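Local coordinates for trimethylamine-N-oxide reductase (Haemophilus influenzae, PDB 7L5I), which probably reduces S- and N-oxides at a molybdenum centre held by two molybdopterin guanine dinucleotides, at residues L157-N162 with E555-G560; Q180-H185 with D636-M641; Y643-G648 with T777-Q782. All coordinates share one frame; numbering follows the deposited sequence.

Contact 1: L157-N162 with E555-G560; sequences LQRYMN and EQYTEG
Arg159 reaches from helix 153-163 across the ring of Tyr557 to the C-terminal end of helix 554-558, and its course shows how one long side chain can serve an aromatic ring and a helix end at once. Arg159 CB starts 3.7 Å from Tyr557 CE1. With CG anti to the backbone N (chi1 -171°) and the chain extended as far as NE, CB and CG pass along the CE1 side of the ring. Arg159 CD then comes over one face, offset toward the rim, in a CH-pi contact 4.1 Å from the centroid of the Tyr557 ring. Beyond the ring, Arg159 NE gives a hydrogen bond of 2.9 Å to Tyr557 O, in the carbonyl plane and on a lone pair. Arg159 NH2 donates to the same Tyr557 O at 3.0 Å, from above that plane, a side-on grip by two nitrogens on one oxygen. Arg159 NH2 also forms a salt bridge of 2.8 Å to Glu559 OE2, met from above the carboxylate plane, while NH1 is taken by Thr405 O. The Tyr557 ring in turn has Tyr160 N at its edge, 3.4 Å from Tyr557 CE1, and its hydroxyl bonds to Leu156 O, in the same helix 153-163. A guanidinium so placed would be expected to offset the partial negative charge at the helix end, while Glu559, whose other oxygen pairs with Lys561, would partly balance the guanidinium charge.

Contact 2: Q180-H185 with D636-M641; sequences QVIMPH and DVVEKM
The imidazole of His185 carries this contact, with Val638 CG2 resting over one face of the ring, 3.7 Å from His185 CG. That methyl is displaced toward the rim and makes a CH-pi contact. Two further carbons approach obliquely: Val637 CG1 lies 3.9 Å from His185 CE1, and Met641 CE stands 4.0 Å from His185 NE2, its side chain arriving from the direction opposite to that of the histidine. Ile182 CD1 adds a looser touch on Val638 CG2. Val637, Val638 and Met641, within about one turn of helix 636-641, thus form a single apolar surface. The axes of segments 180-185 and 636-641 approach to 11.0 Å, at 123° between their N-to-C directions. His185, whose side chain leaves the backbone toward the other helix with CG anti to the carbonyl carbon (chi1 -68°), spans the gap with its ring. Farther out, Asn445 OD1 is hydrogen-bonded to His185 NE2, which would restrict rotation of the ring, while Ile182 also packs on Glu359 and Trp363 of helix 359-372. This is packing of two steeply inclined helices from distant parts of the chain; no hydrogen bond joins the segments, so cohesion rests on dispersion and the CH-pi contact, and a loop residue meets the polar need of NE2.

Contact 3: Y643-G648 with T777-Q782; sequences YNDCKG and TSKLAQ
Tyr643 to Cys646 form a type I beta turn facing the irregular segment 777-782, with the alpha carbons of Asp645 and Ser778 5.5 Å apart. Lys779 CB sits over the centre of the Tyr643 ring, 3.5 Å from its centroid and nearly on the normal, a close CH-pi contact. From there the lysine chain stays extended until chi4 (80°), where it bends and brings Lys779 NZ to Asn644 OD1 in a 2.8 Å hydrogen bond, tilted from the carbonyl plane. Asp645 reaches the backbone of the same residue: Lys779 N donates to Asp645 OD1 over 3.1 Å in an almost straight bond (175°), from above the carboxylate plane. The other oxygen, OD2, has a salt bridge to Arg356, which also binds Thr777 O, so one arginine ties both segments together. Ser778 OG accepts from Leu780 N at 3.0 Å, an ST turn, and is hydrogen-bonded to Glu359 as well. On the apolar side, Cys646 SG meets Leu780 CD2 at 3.9 Å. The Tyr643 hydroxyl bonds to Gln443 of strand 441-444 and to Gly446 just after it, Cys646 lies against Trp363 of helix 359-372, and Leu780 packs among helices 179-187, 359-372 and 636-641.

How the contacts relate
Contacts 2 and 3 are neighbours, their centres about 9 Å apart, whereas contact 1 lies some 37 Å from contact 2 and 38 Å from contact 3, centre to centre. Leu780 and Ala781 of contact 3 pack against Met641 and Val181 of contact 2, and both contacts lean on helix 359-372 and on Asn445, so the two form one continuous region of packing. Their chemistry divides the work: the partly buried helix pair 180-185/636-641 meets through apolar groups and a ring, while the buried loops of contact 3 use charged and polar groups as well. Contact 1 is mostly buried too, yet its ion pair ends on an exposed glutamate, and its surroundings differ, among them helices 540-550 and 114-131 and strand 456-460.

Contact 1: L157-N162 with E555-G560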
ATOM      1  N   LEU A 157      12.019  15.787   2.461  1.00 12.34           N
ATOM      2  CA  LEU A 157      12.098  15.921   3.913  1.00 12.11           C
ATOM      3  C   LEU A 157      13.318  15.199   4.465  1.00 12.68           C
ATOM      4  O   LEU A 157      14.059  15.741   5.290  1.00 13.71           O
ATOM      5  CB  LEU A 157      10.832  15.356   4.550  1.00 11.89           C
ATOM      6  CG  LEU A 157      10.873  15.103   6.058  1.00 10.94           C
ATOM      7  CD1 LEU A 157      11.089  16.404   6.872  1.00 13.22           C
ATOM      8  CD2 LEU A 157       9.591  14.440   6.500  1.00 13.50           C
ATOM      9  N   GLN A 158      13.535  13.955   4.020  1.00 13.31           N
ATOM     10  CA  GLN A 158      14.649  13.194   4.577  1.00 11.22           C
ATOM     11  C   GLN A 158      15.980  13.774   4.133  1.00 14.08           C
ATOM     12  O   GLN A 158      16.949  13.733   4.893  1.00 12.20           O
ATOM     13  CB  GLN A 158      14.505  11.717   4.221  1.00 13.24           C
ATOM     14  CG  GLN A 158      13.282  11.130   4.918  1.00 13.74           C
ATOM     15  CD  GLN A 158      13.112   9.668   4.713  1.00 15.06           C
ATOM     16  OE1 GLN A 158      13.761   9.058   3.852  1.00 16.58           O
ATOM     17  NE2 GLN A 158      12.220   9.061   5.496  1.00 14.80           N
ATOM     18  N   ARG A 159      16.033  14.319   2.922  1.00 12.63           N
ATOM     19  CA  ARG A 159      17.211  15.023   2.437  1.00 13.38           C
ATOM     20  C   ARG A 159      17.540  16.206   3.332  1.00 13.33           C
ATOM     21  O   ARG A 159      18.703  16.416   3.705  1.00 12.82           O
ATOM     22  CB  ARG A 159      16.991  15.490   1.006  1.00 12.62           C
ATOM     23  CG  ARG A 159      18.254  16.047   0.335  1.00 14.10           C
ATOM     24  CD  ARG A 159      17.928  16.462  -1.095  1.00 14.58           C
ATOM     25  NE  ARG A 159      19.077  17.099  -1.721  1.00 16.21           N
ATOM     26  CZ  ARG A 159      20.038  16.438  -2.349  1.00 17.35           C
ATOM     27  NH1 ARG A 159      19.973  15.112  -2.478  1.00 15.60           N
ATOM     28  NH2 ARG A 159      21.069  17.100  -2.865  1.00 18.77           N
ATOM     29  N   TYR A 160      16.531  16.998   3.693  1.00 13.11           N
ATOM     30  CA  TYR A 160      16.745  18.091   4.627  1.00 11.45           C
ATOM     31  C   TYR A 160      17.195  17.586   5.993  1.00 14.89           C
ATOM     32  O   TYR A 160      18.109  18.152   6.604  1.00 14.69           O
ATOM     33  CB  TYR A 160      15.460  18.921   4.753  1.00 13.34           C
ATOM     34  CG  TYR A 160      15.450  19.758   6.006  1.00 12.33           C
ATOM     35  CD1 TYR A 160      16.163  20.936   6.085  1.00 14.10           C
ATOM     36  CD2 TYR A 160      14.756  19.350   7.125  1.00 15.28           C
ATOM     37  CE1 TYR A 160      16.177  21.686   7.248  1.00 14.93           C
ATOM     38  CE2 TYR A 160      14.763  20.081   8.281  1.00 15.83           C
ATOM     39  CZ  TYR A 160      15.471  21.247   8.357  1.00 18.23           C
ATOM     40  OH  TYR A 160      15.458  21.968   9.526  1.00 21.63           O
ATOM     41  N   MET A 161      16.566  16.518   6.492  1.00 13.85           N
ATOM     42  CA  MET A 161      16.924  16.007   7.811  1.00 13.03           C
ATOM     43  C   MET A 161      18.357  15.497   7.816  1.00 16.71           C
ATOM     44  O   MET A 161      19.107  15.728   8.777  1.00 15.79           O
ATOM     45  CB  MET A 161      15.958  14.902   8.229  1.00 16.12           C
ATOM     46  CG  MET A 161      14.588  15.435   8.616  1.00 16.42           C
ATOM     47  SD  MET A 161      14.635  16.486  10.095  1.00 18.39           S
ATOM     48  CE  MET A 161      12.909  16.945  10.220  1.00 17.18           C
ATOM     49  N   ASN A 162      18.768  14.850   6.731  1.00 14.02           N
ATOM     50  CA  ASN A 162      20.139  14.359   6.650  1.00 15.12           C
ATOM     51  C   ASN A 162      21.130  15.499   6.539  1.00 16.26           C
ATOM     52  O   ASN A 162      22.198  15.444   7.151  1.00 17.73           O
ATOM     53  CB  ASN A 162      20.291  13.387   5.490  1.00 15.12           C
ATOM     54  CG  ASN A 162      19.846  12.008   5.855  1.00 15.07           C
ATOM     55  OD1 ASN A 162      19.906  11.620   7.015  1.00 17.35           O
ATOM     56  ND2 ASN A 162      19.397  11.249   4.868  1.00 17.50           N
ATOM     57  N   GLU A 555      23.327  25.115   0.051  1.00 19.69           N
ATOM     58  CA  GLU A 555      24.078  24.697  -1.120  1.00 21.74           C
ATOM     59  C   GLU A 555      24.176  23.178  -1.212  1.00 19.47           C
ATOM     60  O   GLU A 555      24.123  22.616  -2.319  1.00 18.37           O
ATOM     61  CB  GLU A 555      25.464  25.348  -1.096  1.00 24.96           C
ATOM     62  CG  GLU A 555      25.408  26.865  -1.299  1.00 29.36           C
ATOM     63  CD  GLU A 555      25.087  27.668  -0.021  1.00 32.11           C
ATOM     64  OE1 GLU A 555      24.995  27.092   1.093  1.00 24.04           O
ATOM     65  OE2 GLU A 555      24.934  28.903  -0.143  1.00 28.64           O
ATOM     66  N   GLN A 556      24.343  22.498  -0.070  1.00 17.91           N
ATOM     67  CA  GLN A 556      24.344  21.039  -0.069  1.00 18.85           C
ATOM     68  C   GLN A 556      22.985  20.502  -0.487  1.00 19.00           C
ATOM     69  O   GLN A 556      22.897  19.497  -1.196  1.00 19.86           O
ATOM     70  CB  GLN A 556      24.694  20.500   1.318  1.00 25.69           C
ATOM     71  CG  GLN A 556      26.107  20.860   1.783  1.00 35.56           C
ATOM     72  CD  GLN A 556      26.159  22.127   2.618  1.00 34.92           C
ATOM     73  OE1 GLN A 556      25.568  23.158   2.265  1.00 27.93           O
ATOM     74  NE2 GLN A 556      26.869  22.060   3.739  1.00 44.28           N
ATOM     75  N   TYR A 557      21.914  21.173  -0.064  1.00 17.51           N
ATOM     76  CA  TYR A 557      20.574  20.666  -0.350  1.00 15.92           C
ATOM     77  C   TYR A 557      20.250  20.751  -1.837  1.00 16.84           C
ATOM     78  O   TYR A 557      19.753  19.788  -2.430  1.00 16.03           O
ATOM     79  CB  TYR A 557      19.530  21.427   0.486  1.00 14.73           C
ATOM     80  CG  TYR A 557      18.171  20.829   0.378  1.00 15.12           C
ATOM     81  CD1 TYR A 557      17.803  19.810   1.227  1.00 15.21           C
ATOM     82  CD2 TYR A 557      17.259  21.249  -0.598  1.00 15.73           C
ATOM     83  CE1 TYR A 557      16.568  19.210   1.123  1.00 15.14           C
ATOM     84  CE2 TYR A 557      15.987  20.645  -0.694  1.00 16.60           C
ATOM     85  CZ  TYR A 557      15.676  19.626   0.178  1.00 13.73           C
ATOM     86  OH  TYR A 557      14.438  19.000   0.123  1.00 17.34           O
ATOM     87  N   THR A 558      20.516  21.908  -2.466  1.00 12.89           N
ATOM     88  CA  THR A 558      20.120  22.131  -3.837  1.00 15.28           C
ATOM     89  C   THR A 558      21.178  21.682  -4.850  1.00 14.22           C
ATOM     90  O   THR A 558      20.863  21.546  -6.039  1.00 17.13           O
ATOM     91  CB  THR A 558      19.886  23.617  -4.105  1.00 18.94           C
ATOM     92  OG1 THR A 558      21.168  24.260  -4.044  1.00 19.09           O
ATOM     93  CG2 THR A 558      18.962  24.236  -3.104  1.00 17.97           C
ATOM     94  N   GLU A 559      22.411  21.496  -4.405  1.00 17.83           N
ATOM     95  CA  GLU A 559      23.549  21.224  -5.276  1.00 19.15           C
ATOM     96  C   GLU A 559      23.724  22.307  -6.335  1.00 20.93           C
ATOM     97  O   GLU A 559      24.356  22.079  -7.376  1.00 21.11           O
ATOM     98  CB  GLU A 559      23.408  19.824  -5.896  1.00 19.02           C
ATOM     99  CG  GLU A 559      23.513  18.710  -4.829  1.00 23.56           C
ATOM    100  CD  GLU A 559      23.410  17.287  -5.375  1.00 27.76           C
ATOM    101  OE1 GLU A 559      23.544  17.108  -6.599  1.00 29.24           O
ATOM    102  OE2 GLU A 559      23.192  16.342  -4.565  1.00 25.07           O
ATOM    103  N   GLY A 560      23.188  23.498  -6.077  1.00 20.56           N
ATOM    104  CA  GLY A 560      23.301  24.599  -7.018  1.00 22.52           C
ATOM    105  C   GLY A 560      22.482  24.471  -8.285  1.00 26.03           C
ATOM    106  O   GLY A 560      22.778  25.150  -9.276  1.00 23.88           O
TER

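Contact 2: Q180-H185 with D636-M641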
ATOM      1  N   GLN A 180       7.581  -9.340   2.756  1.00 12.08           N
ATOM      2  CA  GLN A 180       8.918  -8.933   2.352  1.00 14.79           C
ATOM      3  C   GLN A 180       9.994  -9.366   3.327  1.00 16.28           C
ATOM      4  O   GLN A 180      11.186  -9.260   2.993  1.00 14.85           O
ATOM      5  CB  GLN A 180       8.979  -7.422   2.145  1.00 12.72           C
ATOM      6  CG  GLN A 180       9.133  -6.587   3.408  1.00 16.79           C
ATOM      7  CD  GLN A 180       9.218  -5.094   3.079  1.00 20.70           C
ATOM      8  OE1 GLN A 180      10.182  -4.409   3.431  1.00 19.31           O
ATOM      9  NE2 GLN A 180       8.193  -4.593   2.415  1.00 16.75           N
ATOM     10  N   VAL A 181       9.619  -9.853   4.501  1.00 14.35           N
ATOM     11  CA  VAL A 181      10.576 -10.386   5.466  1.00 15.12           C
ATOM     12  C   VAL A 181      10.683 -11.904   5.363  1.00 13.96           C
ATOM     13  O   VAL A 181      11.779 -12.452   5.478  1.00 16.51           O
ATOM     14  CB  VAL A 181      10.192  -9.955   6.897  1.00 15.80           C
ATOM     15  CG1 VAL A 181      11.045 -10.671   7.940  1.00 18.47           C
ATOM     16  CG2 VAL A 181      10.374  -8.435   7.066  1.00 18.11           C
ATOM     17  N   ILE A 182       9.561 -12.598   5.132  1.00 14.55           N
ATOM     18  CA  ILE A 182       9.645 -14.056   5.011  1.00 13.88           C
ATOM     19  C   ILE A 182      10.201 -14.478   3.644  1.00 15.43           C
ATOM     20  O   ILE A 182      10.933 -15.472   3.564  1.00 15.22           O
ATOM     21  CB  ILE A 182       8.265 -14.684   5.333  1.00 12.59           C
ATOM     22  CG1 ILE A 182       8.342 -16.211   5.362  1.00 15.82           C
ATOM     23  CG2 ILE A 182       7.180 -14.276   4.369  1.00 15.17           C
ATOM     24  CD1 ILE A 182       9.328 -16.774   6.345  1.00 18.85           C
ATOM     25  N   MET A 183       9.914 -13.747   2.569  1.00 13.81           N
ATOM     26  CA  MET A 183      10.377 -14.198   1.260  1.00 14.16           C
ATOM     27  C   MET A 183      11.897 -14.258   1.145  1.00 11.82           C
ATOM     28  O   MET A 183      12.405 -15.216   0.539  1.00 13.91           O
ATOM     29  CB  MET A 183       9.764 -13.328   0.157  1.00 12.68           C
ATOM     30  CG  MET A 183       8.289 -13.646  -0.107  1.00 14.79           C
ATOM     31  SD  MET A 183       7.898 -15.353  -0.630  1.00 18.93           S
ATOM     32  CE  MET A 183       7.274 -16.130   0.851  1.00 16.33           C
ATOM     33  N   PRO A 184      12.682 -13.331   1.711  1.00 11.72           N
ATOM     34  CA  PRO A 184      14.137 -13.539   1.684  1.00 14.99           C
ATOM     35  C   PRO A 184      14.584 -14.846   2.329  1.00 13.94           C
ATOM     36  O   PRO A 184      15.580 -15.426   1.867  1.00 16.56           O
ATOM     37  CB  PRO A 184      14.677 -12.310   2.421  1.00 17.18           C
ATOM     38  CG  PRO A 184      13.674 -11.237   2.091  1.00 17.17           C
ATOM     39  CD  PRO A 184      12.321 -11.966   2.130  1.00 12.74           C
ATOM     40  N   HIS A 185      13.912 -15.316   3.381  1.00 15.22           N
ATOM     41  CA  HIS A 185      14.256 -16.598   3.995  1.00 15.24           C
ATOM     42  C   HIS A 185      13.843 -17.793   3.137  1.00 16.08           C
ATOM     43  O   HIS A 185      14.424 -18.871   3.259  1.00 19.30           O
ATOM     44  CB  HIS A 185      13.574 -16.744   5.372  1.00 13.64           C
ATOM     45  CG  HIS A 185      14.097 -15.814   6.420  1.00 14.00           C
ATOM     46  ND1 HIS A 185      15.406 -15.846   6.858  1.00 18.10           N
ATOM     47  CD2 HIS A 185      13.483 -14.835   7.129  1.00 18.08           C
ATOM     48  CE1 HIS A 185      15.572 -14.931   7.805  1.00 22.19           C
ATOM     49  NE2 HIS A 185      14.422 -14.297   7.981  1.00 17.72           N
ATOM     50  N   ASP A 636      15.590 -23.637   8.476  1.00 21.17           N
ATOM     51  CA  ASP A 636      16.273 -23.842   9.751  1.00 21.16           C
ATOM     52  C   ASP A 636      16.605 -22.506  10.405  1.00 22.29           C
ATOM     53  O   ASP A 636      16.580 -22.391  11.637  1.00 22.38           O
ATOM     54  CB  ASP A 636      17.544 -24.666   9.505  1.00 29.71           C
ATOM     55  CG  ASP A 636      18.098 -25.305  10.773  1.00 44.00           C
ATOM     56  OD1 ASP A 636      17.389 -26.127  11.396  1.00 44.94           O
ATOM     57  OD2 ASP A 636      19.262 -25.007  11.122  1.00 47.37           O
ATOM     58  N   VAL A 637      16.898 -21.484   9.601  1.00 19.63           N
ATOM     59  CA  VAL A 637      17.187 -20.154  10.130  1.00 20.20           C
ATOM     60  C   VAL A 637      15.991 -19.622  10.909  1.00 21.89           C
ATOM     61  O   VAL A 637      16.137 -19.083  12.013  1.00 20.97           O
ATOM     62  CB  VAL A 637      17.583 -19.200   8.987  1.00 20.23           C
ATOM     63  CG1 VAL A 637      17.684 -17.778   9.470  1.00 22.66           C
ATOM     64  CG2 VAL A 637      18.898 -19.625   8.363  1.00 22.99           C
ATOM     65  N   VAL A 638      14.794 -19.753  10.349  1.00 18.60           N
ATOM     66  CA  VAL A 638      13.600 -19.273  11.044  1.00 18.05           C
ATOM     67  C   VAL A 638      13.288 -20.152  12.242  1.00 19.09           C
ATOM     68  O   VAL A 638      12.930 -19.660  13.318  1.00 20.86           O
ATOM     69  CB  VAL A 638      12.408 -19.199  10.074  1.00 18.37           C
ATOM     70  CG1 VAL A 638      11.142 -18.827  10.816  1.00 17.21           C
ATOM     71  CG2 VAL A 638      12.702 -18.165   8.964  1.00 20.53           C
ATOM     72  N   GLU A 639      13.416 -21.471  12.084  1.00 19.27           N
ATOM     73  CA  GLU A 639      13.180 -22.379  13.204  1.00 23.49           C
ATOM     74  C   GLU A 639      14.027 -21.988  14.407  1.00 23.75           C
ATOM     75  O   GLU A 639      13.539 -21.953  15.549  1.00 24.41           O
ATOM     76  CB  GLU A 639      13.494 -23.812  12.761  1.00 29.02           C
ATOM     77  CG  GLU A 639      13.540 -24.853  13.884  1.00 43.28           C
ATOM     78  CD  GLU A 639      12.194 -25.106  14.531  1.00 52.81           C
ATOM     79  OE1 GLU A 639      12.168 -25.555  15.702  1.00 66.82           O
ATOM     80  OE2 GLU A 639      11.163 -24.857  13.874  1.00 57.14           O
ATOM     81  N   LYS A 640      15.301 -21.698  14.164  1.00 20.88           N
ATOM     82  CA  LYS A 640      16.257 -21.423  15.235  1.00 25.66           C
ATOM     83  C   LYS A 640      15.944 -20.138  15.987  1.00 28.54           C
ATOM     84  O   LYS A 640      16.408 -19.971  17.116  1.00 27.70           O
ATOM     85  CB  LYS A 640      17.677 -21.383  14.664  1.00 25.74           C
ATOM     86  CG  LYS A 640      18.174 -22.759  14.239  1.00 33.17           C
ATOM     87  CD  LYS A 640      19.666 -22.891  14.239  1.00 38.44           C
ATOM     88  CE  LYS A 640      20.097 -24.266  14.759  1.00 41.77           C
ATOM     89  NZ  LYS A 640      19.737 -25.410  13.893  1.00 37.04           N
ATOM     90  N   MET A 641      15.149 -19.237  15.400  1.00 27.36           N
ATOM     91  CA  MET A 641      14.717 -18.045  16.114  1.00 25.44           C
ATOM     92  C   MET A 641      13.789 -18.386  17.261  1.00 25.86           C
ATOM     93  O   MET A 641      13.674 -17.600  18.207  1.00 25.02           O
ATOM     94  CB  MET A 641      14.007 -17.086  15.166  1.00 21.99           C
ATOM     95  CG  MET A 641      14.922 -16.508  14.129  1.00 23.32           C
ATOM     96  SD  MET A 641      13.980 -15.496  12.979  1.00 25.03           S
ATOM     97  CE  MET A 641      15.258 -15.102  11.801  1.00 25.33           C
TER

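Contact 3: Y643-G648 with T777-Q782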
ATOM      1  N   TYR A 643      10.472 -18.601  17.632  1.00 23.44           N
ATOM      2  CA  TYR A 643       9.347 -17.713  17.851  1.00 20.98           C
ATOM      3  C   TYR A 643       8.061 -18.513  17.973  1.00 25.81           C
ATOM      4  O   TYR A 643       7.799 -19.416  17.178  1.00 27.90           O
ATOM      5  CB  TYR A 643       9.214 -16.715  16.699  1.00 22.69           C
ATOM      6  CG  TYR A 643      10.276 -15.660  16.611  1.00 21.88           C
ATOM      7  CD1 TYR A 643      10.945 -15.194  17.736  1.00 25.11           C
ATOM      8  CD2 TYR A 643      10.594 -15.091  15.390  1.00 19.33           C
ATOM      9  CE1 TYR A 643      11.898 -14.214  17.639  1.00 22.87           C
ATOM     10  CE2 TYR A 643      11.547 -14.120  15.281  1.00 19.77           C
ATOM     11  CZ  TYR A 643      12.194 -13.670  16.404  1.00 23.55           C
ATOM     12  OH  TYR A 643      13.135 -12.688  16.266  1.00 22.39           O
ATOM     13  N   ASN A 644       7.235 -18.134  18.947  1.00 26.53           N
ATOM     14  CA  ASN A 644       5.969 -18.818  19.158  1.00 26.89           C
ATOM     15  C   ASN A 644       4.979 -18.566  18.031  1.00 29.24           C
ATOM     16  O   ASN A 644       4.086 -19.392  17.802  1.00 30.26           O
ATOM     17  CB  ASN A 644       5.363 -18.371  20.488  1.00 32.61           C
ATOM     18  CG  ASN A 644       5.042 -16.880  20.513  1.00 36.86           C
ATOM     19  OD1 ASN A 644       5.694 -16.069  19.846  1.00 44.55           O
ATOM     20  ND2 ASN A 644       4.035 -16.516  21.288  1.00 56.14           N
ATOM     21  N   ASP A 645       5.101 -17.442  17.320  1.00 23.78           N
ATOM     22  CA  ASP A 645       4.131 -17.107  16.286  1.00 23.05           C
ATOM     23  C   ASP A 645       4.717 -17.176  14.875  1.00 20.49           C
ATOM     24  O   ASP A 645       4.119 -16.648  13.933  1.00 19.45           O
ATOM     25  CB  ASP A 645       3.493 -15.731  16.553  1.00 21.99           C
ATOM     26  CG  ASP A 645       4.512 -14.621  16.860  1.00 28.05           C
ATOM     27  OD1 ASP A 645       5.720 -14.811  16.627  1.00 23.71           O
ATOM     28  OD2 ASP A 645       4.078 -13.539  17.329  1.00 24.79           O
ATOM     29  N   CYS A 646       5.837 -17.873  14.698  1.00 19.84           N
ATOM     30  CA  CYS A 646       6.338 -18.187  13.359  1.00 21.68           C
ATOM     31  C   CYS A 646       7.265 -19.391  13.471  1.00 22.19           C
ATOM     32  O   CYS A 646       8.367 -19.263  14.006  1.00 26.61           O
ATOM     33  CB  CYS A 646       7.067 -16.994  12.756  1.00 22.82           C
ATOM     34  SG  CYS A 646       7.472 -17.210  10.999  1.00 24.33           S
ATOM     35  N   LYS A 647       6.828 -20.545  12.972  1.00 21.76           N
ATOM     36  CA  LYS A 647       7.591 -21.781  13.090  1.00 22.44           C
ATOM     37  C   LYS A 647       8.526 -21.948  11.888  1.00 20.90           C
ATOM     38  O   LYS A 647       8.641 -21.073  11.031  1.00 20.68           O
ATOM     39  CB  LYS A 647       6.643 -22.973  13.222  1.00 23.70           C
ATOM     40  CG  LYS A 647       5.578 -22.785  14.306  1.00 33.27           C
ATOM     41  CD  LYS A 647       4.552 -23.908  14.274  1.00 54.76           C
ATOM     42  CE  LYS A 647       3.268 -23.511  15.004  1.00 61.52           C
ATOM     43  NZ  LYS A 647       2.062 -24.077  14.356  1.00 36.87           N
ATOM     44  N   GLY A 648       9.200 -23.089  11.814  1.00 17.66           N
ATOM     45  CA  GLY A 648      10.169 -23.335  10.774  1.00 21.22           C
ATOM     46  C   GLY A 648       9.592 -23.696   9.427  1.00 16.42           C
ATOM     47  O   GLY A 648      10.319 -23.678   8.434  1.00 20.92           O
ATOM     48  N   THR A 777       2.465  -8.608  13.057  1.00 14.97           N
ATOM     49  CA  THR A 777       2.062  -9.887  12.463  1.00 16.40           C
ATOM     50  C   THR A 777       2.589 -11.058  13.282  1.00 16.84           C
ATOM     51  O   THR A 777       1.865 -12.023  13.562  1.00 15.74           O
ATOM     52  CB  THR A 777       2.544  -9.974  11.013  1.00 14.99           C
ATOM     53  OG1 THR A 777       3.945  -9.658  10.933  1.00 15.15           O
ATOM     54  CG2 THR A 777       1.761  -8.988  10.139  1.00 13.48           C
ATOM     55  N   SER A 778       3.840 -10.974  13.680  1.00 14.63           N
ATOM     56  CA  SER A 778       4.542 -11.969  14.477  1.00 17.12           C
ATOM     57  C   SER A 778       5.895 -11.354  14.793  1.00 14.52           C
ATOM     58  O   SER A 778       6.232 -10.272  14.307  1.00 16.25           O
ATOM     59  CB  SER A 778       4.703 -13.303  13.751  1.00 19.81           C
ATOM     60  OG  SER A 778       5.821 -13.294  12.869  1.00 18.40           O
ATOM     61  N   LYS A 779       6.693 -12.068  15.592  1.00 15.78           N
ATOM     62  CA  LYS A 779       8.027 -11.576  15.889  1.00 17.71           C
ATOM     63  C   LYS A 779       8.947 -11.636  14.679  1.00 15.94           C
ATOM     64  O   LYS A 779       9.978 -10.975  14.688  1.00 19.15           O
ATOM     65  CB  LYS A 779       8.637 -12.362  17.045  1.00 19.41           C
ATOM     66  CG  LYS A 779       7.830 -12.190  18.314  1.00 23.58           C
ATOM     67  CD  LYS A 779       8.413 -13.024  19.442  1.00 29.62           C
ATOM     68  CE  LYS A 779       7.661 -12.759  20.715  1.00 30.65           C
ATOM     69  NZ  LYS A 779       6.399 -13.516  20.732  1.00 36.57           N
ATOM     70  N   LEU A 780       8.593 -12.383  13.635  1.00 14.32           N
ATOM     71  CA  LEU A 780       9.466 -12.443  12.473  1.00 15.43           C
ATOM     72  C   LEU A 780       9.512 -11.093  11.767  1.00 16.35           C
ATOM     73  O   LEU A 780      10.584 -10.497  11.600  1.00 17.11           O
ATOM     74  CB  LEU A 780       9.013 -13.543  11.506  1.00 19.14           C
ATOM     75  CG  LEU A 780      10.009 -13.670  10.354  1.00 23.83           C
ATOM     76  CD1 LEU A 780      11.237 -14.414  10.816  1.00 22.88           C
ATOM     77  CD2 LEU A 780       9.401 -14.347   9.173  1.00 25.07           C
ATOM     78  N   ALA A 781       8.355 -10.596  11.330  1.00 15.15           N
ATOM     79  CA  ALA A 781       8.322  -9.389  10.516  1.00 13.72           C
ATOM     80  C   ALA A 781       7.796  -8.156  11.221  1.00 13.72           C
ATOM     81  O   ALA A 781       8.040  -7.039  10.747  1.00 15.75           O
ATOM     82  CB  ALA A 781       7.458  -9.630   9.270  1.00 12.75           C
ATOM     83  N   GLN A 782       7.012  -8.323  12.286  1.00 14.18           N
ATOM     84  CA  GLN A 782       6.328  -7.216  12.936  1.00 13.84           C
ATOM     85  C   GLN A 782       5.608  -6.314  11.935  1.00 16.30           C
ATOM     86  O   GLN A 782       5.657  -5.078  12.033  1.00 16.21           O
ATOM     87  CB  GLN A 782       7.319  -6.412  13.775  1.00 14.70           C
ATOM     88  CG  GLN A 782       7.990  -7.206  14.874  1.00 15.08           C
ATOM     89  CD  GLN A 782       7.092  -7.397  16.100  1.00 17.99           C
ATOM     90  OE1 GLN A 782       5.924  -7.037  16.089  1.00 19.21           O
ATOM     91  NE2 GLN A 782       7.645  -7.987  17.161  1.00 19.44           N
TER